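Local coordinates for protein thioredoxin (Thermosipho africanus, PDB 6MOS) that probably works as a thiol-disulfide oxidoreductase, reducing disulfide bonds in partner proteins through a redox-active cysteine pair, at residues I30-N35 against I59-V64; S39-M44 against T78-I83. One frame throughout, in Å; residues are numbered along the deposited sequence.

From the N terminus the chain first runs through strand 29-34, then turns back through helix 39-55, and continues into strand 58-63, parallel to the first. Interaction 1 closes this loop by pairing 30-35 with 59-64 as neighbouring parallel strands. Interaction 2 starts inside that loop, at the first turns of the helix, and closes after helix 69-73, at Val79 and Pro80, just before strand 81-86. The two closures therefore cross, their segments alternating along the sequence, rather than nest. Strand 81-86 lies on the other side of strand 29-34 from strand 58-63, so both interactions reach one sheet: the first builds its parallel edge, and the second sets the disulfide end of the helix against the turn leading into strand 81-86.

Interaction 1: I30-N35 against I59-V64. With TAM (tris(hydroxyethyl)aminomethane), chain B.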
loop_
_atom_site.group_PDB
_atom_site.type_symbol
_atom_site.label_atom_id
_atom_site.label_comp_id
_atom_site.label_asym_id
_atom_site.label_seq_id
_atom_site.Cartn_x
_atom_site.Cartn_y
_atom_site.Cartn_z
ATOM N N ILE A 30 -1.721 -5.155 -2.663
ATOM C CA ILE A 30 -1.258 -3.886 -2.119
ATOM C C ILE A 30 -1.906 -2.760 -2.906
ATOM O O ILE A 30 -1.875 -2.763 -4.141
ATOM C CB ILE A 30 0.272 -3.768 -2.180
ATOM C CG1 ILE A 30 0.916 -4.895 -1.360
ATOM C CG2 ILE A 30 0.715 -2.358 -1.738
ATOM C CD1 ILE A 30 2.421 -4.988 -1.522
ATOM N N GLU A 31 -2.486 -1.798 -2.196
ATOM C CA GLU A 31 -3.001 -0.576 -2.800
ATOM C C GLU A 31 -2.138 0.578 -2.310
ATOM O O GLU A 31 -1.992 0.767 -1.101
ATOM C CB GLU A 31 -4.473 -0.365 -2.450
ATOM C CG GLU A 31 -5.362 -1.350 -3.266
ATOM C CD GLU A 31 -6.858 -1.194 -3.038
ATOM O OE1 GLU A 31 -7.250 -0.484 -2.111
ATOM O OE2 GLU A 31 -7.664 -1.821 -3.790
ATOM N N TYR A 32 -1.553 1.321 -3.249
ATOM C CA TYR A 32 -0.611 2.398 -2.947
ATOM C C TYR A 32 -1.241 3.698 -3.424
ATOM O O TYR A 32 -1.420 3.886 -4.628
ATOM C CB TYR A 32 0.718 2.149 -3.649
ATOM C CG TYR A 32 1.778 3.174 -3.338
ATOM C CD1 TYR A 32 2.426 3.159 -2.121
ATOM C CD2 TYR A 32 2.138 4.137 -4.270
ATOM C CE1 TYR A 32 3.391 4.100 -1.824
ATOM C CE2 TYR A 32 3.112 5.092 -3.983
ATOM C CZ TYR A 32 3.731 5.062 -2.756
ATOM O OH TYR A 32 4.710 5.993 -2.448
ATOM N N PHE A 33 -1.571 4.590 -2.493
ATOM C CA PHE A 33 -2.235 5.851 -2.815
ATOM C C PHE A 33 -1.206 6.968 -2.852
ATOM O O PHE A 33 -0.431 7.135 -1.906
ATOM C CB PHE A 33 -3.335 6.178 -1.804
ATOM C CG PHE A 33 -4.431 5.141 -1.743
ATOM C CD1 PHE A 33 -4.300 4.021 -0.931
ATOM C CD2 PHE A 33 -5.588 5.293 -2.493
ATOM C CE1 PHE A 33 -5.309 3.059 -0.868
ATOM C CE2 PHE A 33 -6.605 4.337 -2.441
ATOM C CZ PHE A 33 -6.465 3.222 -1.632
ATOM N N LYS A 34 -1.198 7.730 -3.945
ATOM C CA LYS A 34 -0.155 8.726 -4.147
ATOM C C LYS A 34 -0.736 9.923 -4.886
ATOM O O LYS A 34 -1.883 9.913 -5.335
ATOM C CB LYS A 34 1.039 8.124 -4.914
ATOM C CG LYS A 34 0.701 7.499 -6.293
ATOM C CD LYS A 34 0.712 8.557 -7.416
ATOM C CE LYS A 34 0.488 7.944 -8.792
ATOM N NZ LYS A 34 0.761 8.970 -9.848
ATOM N N ASN A 35 0.072 10.971 -4.998
ATOM C CA ASN A 35 -0.131 11.945 -6.055
ATOM C C ASN A 35 1.239 12.337 -6.584
ATOM O O ASN A 35 2.277 11.977 -6.012
ATOM C CB ASN A 35 -0.980 13.128 -5.581
ATOM C CG ASN A 35 -0.261 14.028 -4.626
ATOM O OD1 ASN A 35 0.863 14.458 -4.873
ATOM N ND2 ASN A 35 -0.922 14.336 -3.522
ATOM N N ILE A 59 -0.231 -5.226 -7.108
ATOM C CA ILE A 59 -0.165 -3.886 -6.541
ATOM C C ILE A 59 -0.891 -2.931 -7.468
ATOM O O ILE A 59 -0.661 -2.934 -8.682
ATOM C CB ILE A 59 1.281 -3.408 -6.299
ATOM C CG1 ILE A 59 1.261 -1.997 -5.714
ATOM C CG2 ILE A 59 2.102 -3.441 -7.586
ATOM C CD1 ILE A 59 2.598 -1.551 -5.164
ATOM N N GLU A 60 -1.778 -2.126 -6.907
ATOM C CA GLU A 60 -2.479 -1.113 -7.674
ATOM C C GLU A 60 -2.000 0.250 -7.197
ATOM O O GLU A 60 -2.049 0.535 -5.997
ATOM C CB GLU A 60 -3.985 -1.250 -7.505
ATOM C CG GLU A 60 -4.736 -0.225 -8.325
ATOM C CD GLU A 60 -6.242 -0.380 -8.245
ATOM O OE1 GLU A 60 -6.724 -1.255 -7.487
ATOM O OE2 GLU A 60 -6.940 0.397 -8.941
ATOM N N VAL A 61 -1.506 1.068 -8.120
ATOM C CA VAL A 61 -1.040 2.412 -7.788
ATOM C C VAL A 61 -2.167 3.372 -8.137
ATOM O O VAL A 61 -2.656 3.383 -9.274
ATOM C CB VAL A 61 0.261 2.762 -8.526
ATOM C CG1 VAL A 61 0.748 4.148 -8.106
ATOM C CG2 VAL A 61 1.329 1.727 -8.217
ATOM N N ILE A 62 -2.622 4.139 -7.151
ATOM C CA ILE A 62 -3.844 4.922 -7.260
ATOM C C ILE A 62 -3.471 6.380 -7.052
ATOM O O ILE A 62 -2.894 6.731 -6.015
ATOM C CB ILE A 62 -4.896 4.471 -6.237
ATOM C CG1 ILE A 62 -5.240 3.000 -6.472
ATOM C CG2 ILE A 62 -6.144 5.363 -6.301
ATOM C CD1 ILE A 62 -5.989 2.354 -5.342
ATOM N N ASP A 63 -3.783 7.221 -8.037
ATOM C CA ASP A 63 -3.502 8.647 -7.945
ATOM C C ASP A 63 -4.740 9.340 -7.389
ATOM O O ASP A 63 -5.781 9.398 -8.054
ATOM C CB ASP A 63 -3.103 9.225 -9.299
ATOM C CG ASP A 63 -2.506 10.615 -9.161
ATOM O OD1 ASP A 63 -3.277 11.542 -8.848
ATOM O OD2 ASP A 63 -1.278 10.763 -9.341
ATOM N N VAL A 64 -4.616 9.894 -6.178
ATOM C CA VAL A 64 -5.785 10.421 -5.476
ATOM C C VAL A 64 -6.281 11.715 -6.100
ATOM O O VAL A 64 -7.423 12.118 -5.851
ATOM C CB VAL A 64 -5.480 10.609 -3.978
ATOM C CG1 VAL A 64 -5.038 9.281 -3.384
ATOM C CG2 VAL A 64 -4.426 11.713 -3.741
HETATM C C TAM B . -2.813 -2.445 -12.341
HETATM C C1 TAM B . -3.005 -0.918 -12.367
HETATM C C2 TAM B . -1.710 -2.873 -11.387
HETATM C C3 TAM B . -4.176 -3.069 -11.978
HETATM C C4 TAM B . -1.753 -0.105 -12.066
HETATM C C5 TAM B . -0.512 -3.474 -12.127
HETATM C C6 TAM B . -4.177 -4.145 -10.894
HETATM N N TAM B . -2.435 -2.884 -13.680
HETATM O O4 TAM B . -1.929 0.475 -10.806
HETATM O O5 TAM B . 0.559 -3.681 -11.242
HETATM O O6 TAM B . -3.890 -5.435 -11.407
#
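Lys34 and Asp63 close the end of this parallel strand pair with a salt bridge, NZ to OD2 2.8 Å, made on the anti lone pair of OD2. The lysine starts between its backbone N and carbonyl carbon (chi1 57°) and bends again at chi2 (86°), which swings its long chain across Val61, CG lying 3.8 Å from Val61 CG1, before the ammonium reaches the acid. Val61 CG1 also sits at the edge of the Tyr32 ring. On the other face Phe33 and Ile62 run side by side, Phe33 CE2 3.6 Å from Ile62 CD1. The carboxylates of Glu31 and Glu60 lie nearly perpendicular in plane; Lys29 NZ forms salt bridges with both, which probably eases their repulsion, and Glu31 OE1 also hydrogen-bonds Tyr70 OH.

Behind the side chains lie five backbone bonds, from Glu60 N to Ile30 O (2.8 Å) through to Val64 N to Lys34 O (2.9 Å). Strand 58-63 is one of the sheet's two outermost strands, and a bound tris(hydroxyethyl)aminomethane takes up its outward groups: Val61 N gives O4 a bond of 2.8 Å, and Ile59 O accepts O5. Further out, Asp36 shares Lys34 NZ. Helix 69-73 covers Phe33 and Ile62. Helix 39-55 packs on the Tyr32 and Ile59 face, completing with strands 29-34 and 58-63 the beta-alpha-beta unit of the thioredoxin fold.

Interaction 2: S39-M44 against T78-I83; sequences SVCKAM and TVPTVI
The carbonyl O of Cys41, whose sulfur meets Val79 and Pro80, is gripped by the hydroxyl of Tyr32 from the sheet and, weakly, by Met44 N at 3.3 Å, an N-H that mainly serves Val40 O. The tyrosine, long enough to span the gap between strand and helix, thus fixes the residue from its backbone side. SG is set anti to the carbonyl carbon (chi1 -57°) and so turned to the loop, where it rests 3.7 Å from Val79 CB and equally far from Pro80 CD. It is 3.5 Å from Pro80 N, a contact without a hydrogen bond, since a proline nitrogen has no proton to give. Cys41 SG is also joined to Cys38 SG in a disulfide.

A cis peptide bond precedes Pro80, and a cis-proline facing a CxxC pair at a helix start is the arrangement characteristic of the thioredoxin family, consistent with an active site here. The rigid ring is a compact apolar wedge beside the sulfur. Val40 approaches it at about a right angle, CG1 to Pro80 CG 4.0 Å. Met44 crosses it likewise: bent at chi3 (-67°), its flexible thioether brings CE to 4.0 Å from the same Pro80 CG, while the methionine also touches Phe98 and Ile100. No hydrogen bond links helix and loop here; the contact is made by van der Waals packing.

The start of the strand is tied back to the loop: Thr81 points away from the helix, and its OG1 gives a short bond of 2.6 Å to Thr78 O, arriving 33° out of the carbonyl plane. A small beta-branched residue with a hydroxyl suits this extended site, spanning Val79 and Pro80 in the chain.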
loop_
_atom_site.group_PDB
_atom_site.type_symbol
_atom_site.label_atom_id
_atom_site.label_comp_id
_atom_site.label_asym_id
_atom_site.label_seq_id
_atom_site.Cartn_x
_atom_site.Cartn_y
_atom_site.Cartn_z
ATOM N N SER A 39 6.652 14.019 -2.655
ATOM C CA SER A 39 8.022 13.564 -2.845
ATOM C C SER A 39 8.302 12.267 -2.100
ATOM O O SER A 39 9.032 11.405 -2.607
ATOM C CB SER A 39 8.995 14.661 -2.398
ATOM O OG SER A 39 8.766 15.854 -3.125
ATOM N N VAL A 40 7.763 12.116 -0.887
ATOM C CA VAL A 40 7.896 10.836 -0.198
ATOM C C VAL A 40 7.249 9.727 -1.024
ATOM O O VAL A 40 7.758 8.603 -1.077
ATOM C CB VAL A 40 7.293 10.921 1.215
ATOM C CG1 VAL A 40 7.285 9.564 1.885
ATOM C CG2 VAL A 40 8.083 11.936 2.068
ATOM N N CYS A 41 6.139 10.037 -1.708
ATOM C CA CYS A 41 5.477 9.023 -2.545
ATOM C C CYS A 41 6.364 8.569 -3.694
ATOM O O CYS A 41 6.424 7.369 -4.007
ATOM C CB CYS A 41 4.164 9.551 -3.128
ATOM S SG CYS A 41 2.938 10.132 -1.965
ATOM N N LYS A 42 7.014 9.515 -4.376
ATOM C CA LYS A 42 7.878 9.158 -5.500
ATOM C C LYS A 42 9.037 8.273 -5.056
ATOM O O LYS A 42 9.384 7.301 -5.739
ATOM C CB LYS A 42 8.414 10.421 -6.169
ATOM C CG LYS A 42 7.354 11.329 -6.737
ATOM C CD LYS A 42 8.017 12.479 -7.465
ATOM C CE LYS A 42 7.056 13.613 -7.675
ATOM N NZ LYS A 42 7.597 14.918 -7.211
ATOM N N ALA A 43 9.653 8.604 -3.920
ATOM C CA ALA A 43 10.780 7.829 -3.410
ATOM C C ALA A 43 10.340 6.447 -2.949
ATOM O O ALA A 43 11.092 5.471 -3.078
ATOM C CB ALA A 43 11.461 8.581 -2.257
ATOM N N MET A 44 9.133 6.340 -2.397
ATOM C CA MET A 44 8.688 5.060 -1.853
ATOM C C MET A 44 8.132 4.142 -2.932
ATOM O O MET A 44 8.162 2.915 -2.762
ATOM C CB MET A 44 7.636 5.305 -0.763
ATOM C CG MET A 44 7.202 4.078 0.017
ATOM S SD MET A 44 5.887 4.452 1.195
ATOM C CE MET A 44 6.759 5.513 2.357
ATOM N N THR A 78 -4.484 11.251 3.134
ATOM C CA THR A 78 -3.082 11.620 3.055
ATOM C C THR A 78 -2.345 10.643 2.152
ATOM O O THR A 78 -2.730 9.480 2.019
ATOM C CB THR A 78 -2.423 11.638 4.446
ATOM O OG1 THR A 78 -1.033 11.953 4.300
ATOM C CG2 THR A 78 -2.595 10.304 5.160
ATOM N N VAL A 79 -1.279 11.124 1.524
ATOM C CA VAL A 79 -0.395 10.240 0.770
ATOM C C VAL A 79 1.029 10.404 1.294
ATOM O O VAL A 79 1.401 11.492 1.759
ATOM C CB VAL A 79 -0.500 10.499 -0.747
ATOM C CG1 VAL A 79 -1.880 10.148 -1.212
ATOM C CG2 VAL A 79 -0.254 11.965 -1.064
ATOM N N PRO A 80 1.859 9.358 1.269
ATOM C CA PRO A 80 1.432 8.034 0.789
ATOM C C PRO A 80 0.513 7.328 1.783
ATOM O O PRO A 80 0.622 7.558 2.994
ATOM C CB PRO A 80 2.754 7.290 0.618
ATOM C CG PRO A 80 3.664 7.915 1.639
ATOM C CD PRO A 80 3.284 9.386 1.653
ATOM N N THR A 81 -0.422 6.516 1.285
ATOM C CA THR A 81 -1.145 5.574 2.124
ATOM C C THR A 81 -0.970 4.199 1.502
ATOM O O THR A 81 -1.023 4.060 0.279
ATOM C CB THR A 81 -2.646 5.924 2.268
ATOM O OG1 THR A 81 -2.820 7.125 3.040
ATOM C CG2 THR A 81 -3.420 4.786 2.934
ATOM N N VAL A 82 -0.709 3.199 2.338
ATOM C CA VAL A 82 -0.533 1.821 1.889
ATOM C C VAL A 82 -1.604 0.976 2.557
ATOM O O VAL A 82 -1.762 1.021 3.779
ATOM C CB VAL A 82 0.872 1.280 2.214
ATOM C CG1 VAL A 82 0.968 -0.180 1.813
ATOM C CG2 VAL A 82 1.928 2.078 1.480
ATOM N N ILE A 83 -2.351 0.212 1.759
ATOM C CA ILE A 83 -3.345 -0.702 2.302
ATOM C C ILE A 83 -2.981 -2.095 1.816
ATOM O O ILE A 83 -2.792 -2.301 0.616
ATOM C CB ILE A 83 -4.776 -0.319 1.880
ATOM C CG1 ILE A 83 -5.120 1.100 2.353
ATOM C CG2 ILE A 83 -5.792 -1.286 2.474
ATOM C CD1 ILE A 83 -6.564 1.478 2.105
#